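PDB 4H9D: HNH endonuclease from Geobacter metallireducens, which is probably a metal-dependent nicking endonuclease of the HNH family that cuts one strand of DNA and carries a structural zinc site. Local coordinates for residues M52-P57 against G67-A72. Numbering follows the deposited sequence.
Sequences MDHLVP and GNVVPA
With chi1 at -174°, the CG of N68 stands anti to its backbone N, and a chi2 of 46° turns the carboxamide so that both its polar atoms meet the backbone of V56. This is the loop-side end of the beta hairpin, strands 50-54 and 69-73, of the beta-beta-alpha-metal (His-Me finger) fold, followed by helix 74-82. N68 OD1 accepts the V56 N-H in the carbonyl plane, on a lone pair, with OD1 2.7 Å from V56 N. V56 O lies in the plane of the N68 carboxamide, 2.9 Å from ND2, in a nearly straight bond. Two bonds to one residue fix the rotation of the amide, and ND2 also binds K63 O. The N68 carbonyl takes L55 N, so backbone and side chain together hold the turn leaving the strand. D53 N bonds V70 O at 2.8 Å; the return bond, V70 N to D53 O, is more bent (137° at the hydrogen). The side chains of M52 and V69 cross obliquely, CG and SE against the two methyls of V69. A72 CB points toward strand 52-54 and meets D53 CB, close to the zinc ligands C38 and C76. H54 bonds S64 OG through NE2, and N68 ND2 sits in the plane of the H54 ring, at its edge, 3.9 Å from H54 CD2.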
loop_
_atom_site.group_PDB
_atom_site.type_symbol
_atom_site.label_atom_id
_atom_site.label_comp_id
_atom_site.label_asym_id
_atom_site.label_seq_id
_atom_site.Cartn_x
_atom_site.Cartn_y
_atom_site.Cartn_z
HETATM N N MSE A 52 -7.759 -0.653 19.373
HETATM C CA MSE A 52 -7.661 0.730 19.774
HETATM C C MSE A 52 -7.126 1.532 18.610
HETATM O O MSE A 52 -6.132 1.152 17.991
HETATM C CB MSE A 52 -6.717 0.877 20.945
HETATM C CG MSE A 52 -6.495 2.305 21.328
HETATM SE SE MSE A 52 -5.373 2.395 22.871
HETATM C CE MSE A 52 -3.747 1.814 22.040
ATOM N N ASP A 53 -7.795 2.631 18.290
ATOM C CA ASP A 53 -7.320 3.470 17.204
ATOM C C ASP A 53 -7.189 4.895 17.691
ATOM O O ASP A 53 -7.910 5.326 18.592
ATOM C CB ASP A 53 -8.270 3.404 16.007
ATOM C CG ASP A 53 -7.733 4.144 14.787
ATOM O OD1 ASP A 53 -6.497 4.184 14.592
ATOM O OD2 ASP A 53 -8.555 4.671 14.007
ATOM N N HIS A 54 -6.225 5.614 17.129
ATOM C CA HIS A 54 -6.030 7.013 17.484
ATOM C C HIS A 54 -6.655 7.824 16.367
ATOM O O HIS A 54 -6.312 7.642 15.199
ATOM C CB HIS A 54 -4.557 7.359 17.576
ATOM C CG HIS A 54 -3.814 6.595 18.621
ATOM N ND1 HIS A 54 -3.444 5.278 18.457
ATOM C CD2 HIS A 54 -3.335 6.976 19.828
ATOM C CE1 HIS A 54 -2.764 4.882 19.517
ATOM N NE2 HIS A 54 -2.684 5.894 20.363
ATOM N N LEU A 55 -7.594 8.693 16.723
ATOM C CA LEU A 55 -8.250 9.530 15.733
ATOM C C LEU A 55 -7.136 10.214 14.967
ATOM O O LEU A 55 -7.055 10.128 13.742
ATOM C CB LEU A 55 -9.123 10.561 16.432
ATOM C CG LEU A 55 -10.395 9.995 17.039
ATOM C CD1 LEU A 55 -11.060 11.065 17.857
ATOM C CD2 LEU A 55 -11.306 9.503 15.930
ATOM N N VAL A 56 -6.271 10.874 15.729
ATOM C CA VAL A 56 -5.099 11.558 15.216
ATOM C C VAL A 56 -3.936 10.589 15.388
ATOM O O VAL A 56 -3.497 10.341 16.507
ATOM C CB VAL A 56 -4.811 12.802 16.039
ATOM C CG1 VAL A 56 -3.513 13.420 15.598
ATOM C CG2 VAL A 56 -5.954 13.769 15.896
ATOM N N PRO A 57 -3.431 10.021 14.283
ATOM C CA PRO A 57 -2.314 9.073 14.328
ATOM C C PRO A 57 -1.152 9.572 15.167
ATOM O O PRO A 57 -0.910 10.773 15.253
ATOM C CB PRO A 57 -1.934 8.922 12.862
ATOM C CG PRO A 57 -3.221 9.072 12.160
ATOM C CD PRO A 57 -3.882 10.229 12.896
ATOM N N GLY A 67 -9.141 11.044 25.008
ATOM C CA GLY A 67 -9.700 11.892 23.967
ATOM C C GLY A 67 -9.360 11.507 22.530
ATOM O O GLY A 67 -10.224 11.526 21.650
ATOM N N ASN A 68 -8.107 11.145 22.287
ATOM C CA ASN A 68 -7.663 10.787 20.950
ATOM C C ASN A 68 -7.737 9.272 20.690
ATOM O O ASN A 68 -7.522 8.793 19.579
ATOM C CB ASN A 68 -6.235 11.322 20.761
ATOM C CG ASN A 68 -5.724 11.145 19.362
ATOM O OD1 ASN A 68 -6.426 11.438 18.387
ATOM N ND2 ASN A 68 -4.486 10.672 19.243
ATOM N N VAL A 69 -8.050 8.520 21.727
ATOM C CA VAL A 69 -8.155 7.079 21.598
ATOM C C VAL A 69 -9.624 6.725 21.411
ATOM O O VAL A 69 -10.507 7.376 21.975
ATOM C CB VAL A 69 -7.542 6.393 22.836
ATOM C CG1 VAL A 69 -8.249 5.114 23.144
ATOM C CG2 VAL A 69 -6.066 6.123 22.573
ATOM N N VAL A 70 -9.875 5.695 20.612
ATOM C CA VAL A 70 -11.231 5.283 20.289
ATOM C C VAL A 70 -11.269 3.802 19.850
ATOM O O VAL A 70 -10.300 3.295 19.265
ATOM C CB VAL A 70 -11.733 6.186 19.161
ATOM C CG1 VAL A 70 -11.749 5.441 17.850
ATOM C CG2 VAL A 70 -13.069 6.737 19.505
ATOM N N PRO A 71 -12.388 3.088 20.114
ATOM C CA PRO A 71 -12.523 1.669 19.738
ATOM C C PRO A 71 -12.929 1.528 18.282
ATOM O O PRO A 71 -13.830 2.223 17.833
ATOM C CB PRO A 71 -13.643 1.148 20.650
ATOM C CG PRO A 71 -14.007 2.324 21.563
ATOM C CD PRO A 71 -13.607 3.551 20.788
ATOM N N ALA A 72 -12.287 0.633 17.543
ATOM C CA ALA A 72 -12.652 0.451 16.145
ATOM C C ALA A 72 -12.610 -1.021 15.745
ATOM O O ALA A 72 -11.808 -1.792 16.273
ATOM C CB ALA A 72 -11.728 1.258 15.260
#